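Local coordinates for protein apoptosis regulator Bcl-2 homolog (Fowlpox virus, PDB 5TZP) that inhibits apoptosis of the host cell by sequestering and inactivating proapoptotic Bcl-2 proteins, among them BAK1 and BAX, at residues Glu14-Ala19 against Ile118-Thr123; Asn25-Tyr30 against Tyr100-Val105; Lys54-Thr59 against Arg90-Ile95. All blocks are in the same frame, centred on the assembly; numbering follows the deposited sequence.

Contact 1: Glu14-Ala19 against Ile118-Thr123; sequences ETYYIA and ISEAIT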
loop_
_atom_site.group_PDB
_atom_site.type_symbol
_atom_site.label_atom_id
_atom_site.label_comp_id
_atom_site.label_asym_id
_atom_site.label_seq_id
_atom_site.Cartn_x
_atom_site.Cartn_y
_atom_site.Cartn_z
ATOM N N GLU A 14 13.593 -1.947 -14.455
ATOM C CA GLU A 14 12.638 -3.031 -14.456
ATOM C C GLU A 14 12.072 -3.238 -13.065
ATOM O O GLU A 14 10.892 -3.492 -12.904
ATOM C CB GLU A 14 13.283 -4.321 -14.967
ATOM C CG GLU A 14 12.242 -5.357 -15.297
ATOM C CD GLU A 14 12.836 -6.599 -15.909
ATOM O OE1 GLU A 14 14.015 -6.512 -16.301
ATOM O OE2 GLU A 14 12.118 -7.632 -15.989
ATOM N N THR A 15 12.921 -3.169 -12.061
ATOM C CA THR A 15 12.468 -3.358 -10.696
ATOM C C THR A 15 11.422 -2.307 -10.332
ATOM O O THR A 15 10.397 -2.604 -9.720
ATOM C CB THR A 15 13.659 -3.333 -9.735
ATOM O OG1 THR A 15 14.596 -4.347 -10.139
ATOM C CG2 THR A 15 13.158 -3.578 -8.300
ATOM N N TYR A 16 11.705 -1.042 -10.681
ATOM C CA TYR A 16 10.749 0.020 -10.448
ATOM C C TYR A 16 9.401 -0.293 -11.050
ATOM O O TYR A 16 8.370 -0.129 -10.388
ATOM C CB TYR A 16 11.307 1.370 -10.951
ATOM C CG TYR A 16 10.350 2.522 -10.868
ATOM C CD1 TYR A 16 10.332 3.355 -9.789
ATOM C CD2 TYR A 16 9.464 2.787 -11.957
ATOM C CE1 TYR A 16 9.387 4.372 -9.725
ATOM C CE2 TYR A 16 8.616 3.850 -11.944
ATOM C CZ TYR A 16 8.573 4.625 -10.833
ATOM O OH TYR A 16 7.707 5.726 -10.833
ATOM N N TYR A 17 9.356 -0.739 -12.322
ATOM C CA TYR A 17 8.068 -1.033 -12.948
ATOM C C TYR A 17 7.418 -2.264 -12.402
ATOM O O TYR A 17 6.209 -2.303 -12.329
ATOM C CB TYR A 17 8.211 -1.072 -14.469
ATOM C CG TYR A 17 8.316 0.393 -14.963
ATOM C CD1 TYR A 17 7.234 1.294 -14.887
ATOM C CD2 TYR A 17 9.522 0.883 -15.398
ATOM C CE1 TYR A 17 7.385 2.624 -15.297
ATOM C CE2 TYR A 17 9.666 2.239 -15.834
ATOM C CZ TYR A 17 8.584 3.067 -15.771
ATOM O OH TYR A 17 8.781 4.394 -16.202
ATOM N N ILE A 18 8.196 -3.258 -11.965
ATOM C CA ILE A 18 7.585 -4.429 -11.312
ATOM C C ILE A 18 6.836 -4.004 -10.046
ATOM O O ILE A 18 5.688 -4.413 -9.777
ATOM C CB ILE A 18 8.653 -5.471 -10.997
ATOM C CG1 ILE A 18 9.148 -6.161 -12.297
ATOM C CG2 ILE A 18 8.103 -6.477 -10.019
ATOM C CD1 ILE A 18 10.418 -6.899 -12.154
ATOM N N ALA A 19 7.442 -3.093 -9.277
ATOM C CA ALA A 19 6.749 -2.561 -8.093
ATOM C C ALA A 19 5.550 -1.697 -8.470
ATOM O O ALA A 19 4.432 -1.883 -7.978
ATOM C CB ALA A 19 7.724 -1.767 -7.231
ATOM N N ILE A 118 0.123 8.558 -5.996
ATOM C CA ILE A 118 0.126 7.670 -4.808
ATOM C C ILE A 118 0.938 6.417 -5.065
ATOM O O ILE A 118 1.795 6.065 -4.281
ATOM C CB ILE A 118 -1.318 7.412 -4.392
ATOM C CG1 ILE A 118 -1.993 8.644 -3.839
ATOM C CG2 ILE A 118 -1.323 6.253 -3.337
ATOM C CD1 ILE A 118 -3.492 8.423 -3.659
ATOM N N SER A 119 0.769 5.801 -6.204
ATOM C CA SER A 119 1.516 4.576 -6.527
ATOM C C SER A 119 3.009 4.849 -6.678
ATOM O O SER A 119 3.857 4.084 -6.226
ATOM C CB SER A 119 0.998 3.855 -7.755
ATOM O OG SER A 119 -0.368 3.557 -7.575
ATOM N N GLU A 120 3.350 5.975 -7.299
ATOM C CA GLU A 120 4.755 6.357 -7.442
ATOM C C GLU A 120 5.382 6.648 -6.089
ATOM O O GLU A 120 6.546 6.264 -5.824
ATOM C CB GLU A 120 4.929 7.573 -8.374
ATOM C CG GLU A 120 4.613 7.186 -9.850
ATOM C CD GLU A 120 4.630 8.359 -10.833
ATOM O OE1 GLU A 120 4.298 8.095 -11.996
ATOM O OE2 GLU A 120 4.992 9.480 -10.417
ATOM N N ALA A 121 4.648 7.294 -5.213
ATOM C CA ALA A 121 5.189 7.592 -3.867
ATOM C C ALA A 121 5.471 6.300 -3.095
ATOM O O ALA A 121 6.484 6.160 -2.423
ATOM C CB ALA A 121 4.233 8.488 -3.105
ATOM N N ILE A 122 4.555 5.328 -3.169
ATOM C CA ILE A 122 4.768 4.071 -2.462
ATOM C C ILE A 122 5.989 3.370 -3.064
ATOM O O ILE A 122 6.868 2.863 -2.338
ATOM C CB ILE A 122 3.540 3.167 -2.520
ATOM C CG1 ILE A 122 2.363 3.813 -1.785
ATOM C CG2 ILE A 122 3.895 1.787 -1.901
ATOM C CD1 ILE A 122 1.039 3.160 -2.085
ATOM N N THR A 123 6.045 3.309 -4.408
ATOM C CA THR A 123 7.163 2.639 -5.072
ATOM C C THR A 123 8.492 3.268 -4.649
ATOM O O THR A 123 9.454 2.585 -4.326
ATOM C CB THR A 123 6.966 2.737 -6.589
ATOM O OG1 THR A 123 5.735 2.067 -6.927
ATOM C CG2 THR A 123 8.082 2.091 -7.323
HETATM O O HOH W 1 6.480 6.663 -13.177
#

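Contact 2: Asn25-Tyr30 against Tyr100-Val105; sequences NYIIEY and YYSKKV. With EDO (1,2-ethanediol), chain C.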
loop_
_atom_site.group_PDB
_atom_site.type_symbol
_atom_site.label_atom_id
_atom_site.label_comp_id
_atom_site.label_asym_id
_atom_site.label_seq_id
_atom_site.Cartn_x
_atom_site.Cartn_y
_atom_site.Cartn_z
ATOM N N ASN A 25 -2.058 -0.989 -10.428
ATOM C CA ASN A 25 -3.210 -1.802 -10.850
ATOM C C ASN A 25 -4.121 -2.109 -9.668
ATOM O O ASN A 25 -5.345 -2.074 -9.841
ATOM C CB ASN A 25 -2.747 -3.037 -11.604
ATOM C CG ASN A 25 -2.544 -2.715 -13.039
ATOM O OD1 ASN A 25 -3.490 -2.460 -13.745
ATOM N ND2 ASN A 25 -1.303 -2.758 -13.489
ATOM N N TYR A 26 -3.586 -2.429 -8.474
ATOM C CA TYR A 26 -4.453 -2.680 -7.321
ATOM C C TYR A 26 -5.271 -1.430 -7.002
ATOM O O TYR A 26 -6.487 -1.499 -6.787
ATOM C CB TYR A 26 -3.667 -3.195 -6.107
ATOM C CG TYR A 26 -4.589 -3.307 -4.924
ATOM C CD1 TYR A 26 -5.619 -4.204 -4.931
ATOM C CD2 TYR A 26 -4.538 -2.399 -3.927
ATOM C CE1 TYR A 26 -6.579 -4.241 -3.884
ATOM C CE2 TYR A 26 -5.498 -2.424 -2.911
ATOM C CZ TYR A 26 -6.473 -3.311 -2.935
ATOM O OH TYR A 26 -7.460 -3.312 -1.959
ATOM N N ILE A 27 -4.631 -0.258 -6.963
ATOM C CA ILE A 27 -5.353 0.959 -6.597
ATOM C C ILE A 27 -6.426 1.247 -7.644
ATOM O O ILE A 27 -7.566 1.626 -7.315
ATOM C CB ILE A 27 -4.379 2.121 -6.404
ATOM C CG1 ILE A 27 -3.564 1.857 -5.139
ATOM C CG2 ILE A 27 -5.140 3.436 -6.251
ATOM C CD1 ILE A 27 -2.477 2.860 -4.839
ATOM N N ILE A 28 -6.143 1.014 -8.929
ATOM C CA ILE A 28 -7.175 1.149 -9.974
ATOM C C ILE A 28 -8.339 0.187 -9.716
ATOM O O ILE A 28 -9.504 0.592 -9.820
ATOM C CB ILE A 28 -6.518 0.953 -11.339
ATOM C CG1 ILE A 28 -5.601 2.151 -11.660
ATOM C CG2 ILE A 28 -7.639 0.821 -12.398
ATOM C CD1 ILE A 28 -4.705 1.850 -12.802
ATOM N N GLU A 29 -8.049 -1.066 -9.408
ATOM C CA GLU A 29 -9.119 -2.017 -9.132
ATOM C C GLU A 29 -9.977 -1.563 -7.943
ATOM O O GLU A 29 -11.222 -1.613 -7.973
ATOM C CB GLU A 29 -8.584 -3.434 -8.944
ATOM C CG GLU A 29 -9.735 -4.414 -8.544
ATOM C CD GLU A 29 -9.450 -5.844 -8.699
ATOM O OE1 GLU A 29 -10.332 -6.619 -8.277
ATOM O OE2 GLU A 29 -8.459 -6.269 -9.339
ATOM N N TYR A 30 -9.329 -1.135 -6.877
ATOM C CA TYR A 30 -10.037 -0.711 -5.672
ATOM C C TYR A 30 -10.973 0.438 -5.998
ATOM O O TYR A 30 -12.114 0.486 -5.520
ATOM C CB TYR A 30 -9.018 -0.337 -4.610
ATOM C CG TYR A 30 -9.700 0.051 -3.343
ATOM C CD1 TYR A 30 -10.160 -0.925 -2.423
ATOM C CD2 TYR A 30 -9.950 1.367 -3.015
ATOM C CE1 TYR A 30 -10.888 -0.512 -1.297
ATOM C CE2 TYR A 30 -10.618 1.739 -1.919
ATOM C CZ TYR A 30 -11.135 0.845 -1.070
ATOM O OH TYR A 30 -11.853 1.336 0.024
ATOM N N TYR A 100 -7.518 2.994 0.099
ATOM C CA TYR A 100 -8.679 3.510 0.796
ATOM C C TYR A 100 -8.727 5.036 0.703
ATOM O O TYR A 100 -9.778 5.643 0.394
ATOM C CB TYR A 100 -8.587 3.032 2.252
ATOM C CG TYR A 100 -9.790 3.319 3.094
ATOM C CD1 TYR A 100 -10.937 2.517 3.036
ATOM C CD2 TYR A 100 -9.891 4.465 3.873
ATOM C CE1 TYR A 100 -12.060 2.792 3.727
ATOM C CE2 TYR A 100 -11.039 4.762 4.609
ATOM C CZ TYR A 100 -12.110 3.902 4.526
ATOM O OH TYR A 100 -13.262 4.202 5.223
ATOM N N TYR A 101 -7.580 5.675 0.954
ATOM C CA TYR A 101 -7.410 7.116 0.882
ATOM C C TYR A 101 -7.741 7.628 -0.514
ATOM O O TYR A 101 -8.478 8.629 -0.656
ATOM C CB TYR A 101 -5.960 7.441 1.320
ATOM C CG TYR A 101 -5.516 8.859 1.078
ATOM C CD1 TYR A 101 -5.910 9.883 1.896
ATOM C CD2 TYR A 101 -4.743 9.192 0.009
ATOM C CE1 TYR A 101 -5.497 11.175 1.676
ATOM C CE2 TYR A 101 -4.336 10.485 -0.228
ATOM C CZ TYR A 101 -4.729 11.450 0.635
ATOM O OH TYR A 101 -4.331 12.765 0.401
ATOM N N SER A 102 -7.152 7.000 -1.528
ATOM C CA SER A 102 -7.357 7.441 -2.926
ATOM C C SER A 102 -8.831 7.552 -3.263
ATOM O O SER A 102 -9.280 8.535 -3.889
ATOM C CB SER A 102 -6.686 6.424 -3.846
ATOM O OG SER A 102 -6.884 6.610 -5.256
ATOM N N LYS A 103 -9.628 6.570 -2.849
ATOM C CA LYS A 103 -11.046 6.602 -3.158
ATOM C C LYS A 103 -11.734 7.715 -2.381
ATOM O O LYS A 103 -12.649 8.365 -2.885
ATOM C CB LYS A 103 -11.646 5.228 -2.892
ATOM C CG LYS A 103 -13.086 5.123 -3.315
ATOM C CD LYS A 103 -13.595 3.699 -3.128
ATOM C CE LYS A 103 -15.105 3.583 -3.510
ATOM N NZ LYS A 103 -15.399 3.817 -4.959
ATOM N N LYS A 104 -11.316 7.977 -1.151
ATOM C CA LYS A 104 -11.922 9.025 -0.365
ATOM C C LYS A 104 -11.645 10.412 -0.912
ATOM O O LYS A 104 -12.460 11.321 -0.712
ATOM C CB LYS A 104 -11.449 8.984 1.091
ATOM C CG LYS A 104 -11.907 7.758 1.905
ATOM C CD LYS A 104 -13.407 7.651 2.002
ATOM C CE LYS A 104 -13.753 6.479 2.860
ATOM N NZ LYS A 104 -15.266 6.239 2.839
ATOM N N VAL A 105 -10.492 10.636 -1.538
ATOM C CA VAL A 105 -10.075 11.950 -2.017
ATOM C C VAL A 105 -10.362 12.136 -3.513
ATOM O O VAL A 105 -9.997 13.198 -4.057
ATOM C CB VAL A 105 -8.600 12.297 -1.648
ATOM C CG1 VAL A 105 -8.421 12.327 -0.139
ATOM C CG2 VAL A 105 -7.627 11.400 -2.407
HETATM C C1 EDO C . -1.214 14.667 -0.068
HETATM O O1 EDO C . -1.862 13.796 0.840
HETATM C C2 EDO C . -1.699 16.066 -0.027
HETATM O O2 EDO C . -1.140 16.530 1.247
HETATM O O HOH W 2 -12.255 4.150 0.350
HETATM O O HOH W 3 -14.652 1.386 -5.827
#

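Contact 3: Lys54-Thr59 against Arg90-Ile95; sequences KSVIKT and RIITII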
loop_
_atom_site.group_PDB
_atom_site.type_symbol
_atom_site.label_atom_id
_atom_site.label_comp_id
_atom_site.label_asym_id
_atom_site.label_seq_id
_atom_site.Cartn_x
_atom_site.Cartn_y
_atom_site.Cartn_z
ATOM N N LYS A 54 -7.853 -6.075 1.443
ATOM C CA LYS A 54 -9.260 -6.131 1.788
ATOM C C LYS A 54 -9.396 -6.419 3.274
ATOM O O LYS A 54 -10.209 -5.777 3.973
ATOM C CB LYS A 54 -10.020 -7.219 0.993
ATOM C CG LYS A 54 -11.485 -7.380 1.256
ATOM C CD LYS A 54 -12.167 -8.380 0.267
ATOM C CE LYS A 54 -13.671 -8.553 0.516
ATOM N NZ LYS A 54 -14.440 -9.091 -0.719
ATOM N N SER A 55 -8.565 -7.325 3.822
ATOM C CA SER A 55 -8.635 -7.634 5.235
ATOM C C SER A 55 -8.251 -6.431 6.083
ATOM O O SER A 55 -8.916 -6.117 7.110
ATOM C CB SER A 55 -7.733 -8.827 5.520
ATOM O OG SER A 55 -7.666 -9.118 6.919
ATOM N N VAL A 56 -7.178 -5.773 5.752
ATOM C CA VAL A 56 -6.718 -4.576 6.480
ATOM C C VAL A 56 -7.805 -3.520 6.481
ATOM O O VAL A 56 -8.082 -2.923 7.520
ATOM C CB VAL A 56 -5.383 -4.053 5.939
ATOM C CG1 VAL A 56 -5.024 -2.686 6.535
ATOM C CG2 VAL A 56 -4.294 -5.067 6.256
ATOM N N ILE A 57 -8.408 -3.260 5.329
ATOM C CA ILE A 57 -9.457 -2.239 5.229
ATOM C C ILE A 57 -10.660 -2.647 6.042
ATOM O O ILE A 57 -11.208 -1.816 6.796
ATOM C CB ILE A 57 -9.794 -1.953 3.745
ATOM C CG1 ILE A 57 -8.634 -1.234 3.087
ATOM C CG2 ILE A 57 -11.073 -1.109 3.666
ATOM C CD1 ILE A 57 -8.678 -1.171 1.563
ATOM N N LYS A 58 -11.096 -3.891 5.964
ATOM C CA LYS A 58 -12.289 -4.312 6.727
ATOM C C LYS A 58 -12.042 -4.160 8.214
ATOM O O LYS A 58 -13.004 -3.848 8.970
ATOM C CB LYS A 58 -12.644 -5.756 6.378
ATOM C CG LYS A 58 -13.822 -6.352 7.183
ATOM C CD LYS A 58 -14.071 -7.833 6.843
ATOM C CE LYS A 58 -14.680 -7.949 5.452
ATOM N NZ LYS A 58 -15.120 -9.386 5.173
ATOM N N THR A 59 -10.824 -4.426 8.683
ATOM C CA THR A 59 -10.500 -4.419 10.105
ATOM C C THR A 59 -10.316 -2.992 10.610
ATOM O O THR A 59 -10.575 -2.725 11.797
ATOM C CB THR A 59 -9.230 -5.244 10.346
ATOM O OG1 THR A 59 -9.521 -6.597 10.008
ATOM C CG2 THR A 59 -8.757 -5.155 11.768
ATOM N N ARG A 90 3.791 -4.259 6.656
ATOM C CA ARG A 90 3.919 -2.819 6.484
ATOM C C ARG A 90 3.558 -2.413 5.056
ATOM O O ARG A 90 2.869 -1.403 4.824
ATOM C CB ARG A 90 5.283 -2.302 6.890
ATOM C CG ARG A 90 5.447 -2.341 8.449
ATOM C CD ARG A 90 6.789 -1.900 8.849
ATOM N NE ARG A 90 6.962 -1.973 10.307
ATOM C CZ ARG A 90 7.621 -1.049 10.993
ATOM N NH1 ARG A 90 8.078 0.076 10.455
ATOM N NH2 ARG A 90 7.603 -1.202 12.323
ATOM N N ILE A 91 4.106 -3.138 4.080
ATOM C CA ILE A 91 3.817 -2.873 2.654
ATOM C C ILE A 91 2.336 -3.009 2.407
ATOM O O ILE A 91 1.722 -2.144 1.769
ATOM C CB ILE A 91 4.665 -3.801 1.751
ATOM C CG1 ILE A 91 6.119 -3.394 1.836
ATOM C CG2 ILE A 91 4.166 -3.728 0.302
ATOM C CD1 ILE A 91 7.061 -4.458 1.163
ATOM N N ILE A 92 1.736 -4.088 2.865
ATOM C CA ILE A 92 0.306 -4.324 2.667
ATOM C C ILE A 92 -0.483 -3.211 3.319
ATOM O O ILE A 92 -1.446 -2.684 2.724
ATOM C CB ILE A 92 -0.114 -5.677 3.262
ATOM C CG1 ILE A 92 0.464 -6.784 2.343
ATOM C CG2 ILE A 92 -1.614 -5.781 3.448
ATOM C CD1 ILE A 92 0.574 -8.165 3.068
ATOM N N THR A 93 -0.115 -2.808 4.526
ATOM C CA THR A 93 -0.875 -1.786 5.221
ATOM C C THR A 93 -0.766 -0.438 4.509
ATOM O O THR A 93 -1.762 0.280 4.373
ATOM C CB THR A 93 -0.432 -1.660 6.678
ATOM O OG1 THR A 93 -0.699 -2.911 7.333
ATOM C CG2 THR A 93 -1.168 -0.616 7.409
ATOM N N ILE A 94 0.416 -0.072 4.027
ATOM C CA ILE A 94 0.620 1.142 3.231
ATOM C C ILE A 94 -0.260 1.121 2.005
ATOM O O ILE A 94 -0.946 2.120 1.715
ATOM C CB ILE A 94 2.143 1.291 2.828
ATOM C CG1 ILE A 94 2.970 1.743 4.010
ATOM C CG2 ILE A 94 2.282 2.198 1.591
ATOM C CD1 ILE A 94 4.445 1.457 3.758
ATOM N N ILE A 95 -0.268 0.020 1.248
ATOM C CA ILE A 95 -1.045 -0.048 0.030
ATOM C C ILE A 95 -2.516 -0.003 0.349
ATOM O O ILE A 95 -3.295 0.695 -0.317
ATOM C CB ILE A 95 -0.650 -1.281 -0.812
ATOM C CG1 ILE A 95 0.812 -1.161 -1.268
ATOM C CG2 ILE A 95 -1.579 -1.489 -1.967
ATOM C CD1 ILE A 95 1.382 -2.485 -1.839
#

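Contact 1: Glu14-Ala19 against Ile118-Thr123
Tyr-16 lays the CD1-CE1 side of its ring against the methyl of Thr-123, with CE1 3.6 Å from Thr-123 CG2. The approach is oblique to the ring plane, and the two side chains run at about a right angle. A trans first torsion of the tyrosine (chi1 175°) carries the ring across toward helix 115-136, although its CB leaves the backbone neither toward nor away from that helix. The same methyl also meets Ala-19 one turn on, Thr-123 CG2 standing 3.9 Å from Ala-19 CB, which makes it the point where Tyr-16 and Ala-19 converge. Thr-123 OG1 turns back to its own helix and donates to Ser-119 O (2.8 Å) from above the carbonyl plane, a bond that holds the side-chain rotation and leaves the methyl turned to Tyr-16; Thr-123 N is the second donor to that oxygen. At the outer end, Tyr-16 OH touches Glu-120 CG at 3.6 Å. No direct hydrogen bond crosses here; one water bridges instead, 2.8 Å from Tyr-16 OH and donating to Glu-120 OE1, with the carboxylate plane turned 52° from the ring. The short segments cross at 125° with axes 10.2 Å apart. Residues 118-123 belong to the BH2 motif. Thr-123 also packs on Ile-23 of helix 14-32, while Ile-118 and Ile-122, on another side of helix 115-136, press on helix 88-105.

Contact 2: Asn25-Tyr30 against Tyr100-Val105
The Tyr-30 ring has a water at its edge, in plane, and that same water sits over one face of the Tyr-100 ring, 3.4 Å above the plane and displaced toward the rim. It lies 2.9 Å from Tyr-30 OH and donates to Tyr-100 O. The rings themselves do not stack: Tyr-30 OH approaches Tyr-100 CD1 obliquely at 3.4 Å. With CG trans to the main-chain nitrogen (chi1 -178°), Tyr-30 extends across to helix 88-105, where the Lys-103 chain, in the conformer modelled here, crosses its CE2 corner obliquely to the ring plane, the two side chains at about a right angle and Lys-103 CD 3.8 Å from Tyr-30 CE2. A second water tentatively links Lys-103 NZ to Tyr-30 O. Deeper in, Ile-27 CG2 rests 3.8 Å from Ser-102 OG, again in one of two conformers, a hydroxyl hydrogen-bonded to Tyr-113 O. The Tyr-100 hydroxyl is hydrogen-bonded to Asp-65 OD1. The contact joins helix 14-32 to helix 88-105 in the all-helical Bcl-2 fold, the short segments crossing at -48° with axes 9.6 Å apart. Helix 43-68 flanks the tyrosine side, with Ile-57 touching both Tyr-30 and Tyr-100, and helix 115-136 borders the other through Ile-118 and Ser-119.

Contact 3: Lys54-Thr59 against Arg90-Ile95
The BH1 motif, which includes all of residues 90-95, meets helix 43-68 here, at the place where a bound BH3 peptide lies against the Bcl-2 fold. The direct contact is small, 109 Å² over both sides, and is carried by one branch of one residue. Val-56 points from its helix toward 90-95, and its CG2 methyl meets the CG2 methyl of Ile-92 at 3.9 Å, the two side chains meeting at a slant. Val-56 CG2 is the branch beside the backbone N, because the trans position (chi1 170°) is taken by CG1. Ile-92 offers its short branch: CG2 lies trans to its own N, while the longer CG1 arm is set beside that N (chi1 -72°). The valine methyl reaches Thr-93 more loosely, Val-56 CG2 being 4.3 Å from Thr-93 OG1. That hydroxyl is hydrogen-bonded to Gly-89 O, one turn earlier in helix 88-105, so its polar end is satisfied within its own helix. No hydrogen bond joins the segments, although the backbones come near, with Val-56 CA 6.6 Å from Thr-93 CA. Val-56 and Ile-92 each pack on an aromatic side chain of the peptide, and Thr-93 on its backbone. Polar grips on the peptide accompany this apolar patch: Ser-55 OG hydrogen-bonds an aromatic side chain of the ligand, and Arg-90 NE forms a salt bridge with an acidic one. An apolar floor with an arginine from BH1 pairing with a ligand acid is characteristic of the BH3-binding groove of prosurvival Bcl-2 proteins.

How the contacts relate
All three contacts are largely buried, each centred about 9 Å from the middle of the chain, but their margins differ. Contacts 1 and 2 share helix 14-32 and combine apolar packing with water bridges at their polar outer ends; contacts 2 and 3 share helix 88-105. Contact 3, the smallest in area, has purely van der Waals chemistry between its segments and faces the bound peptide. Contacts 1 and 3 lie on opposite sides of the chain's centre, yet Ile-122 CG1 still reaches Ile-94 CG2 at 3.7 Å. Tyr-26 packs on Ile-95 between contacts 2 and 3, and Ile-118 CG2 lies 3.9 Å from Ile-27 CD1 between contacts 1 and 2, knitting four helices together.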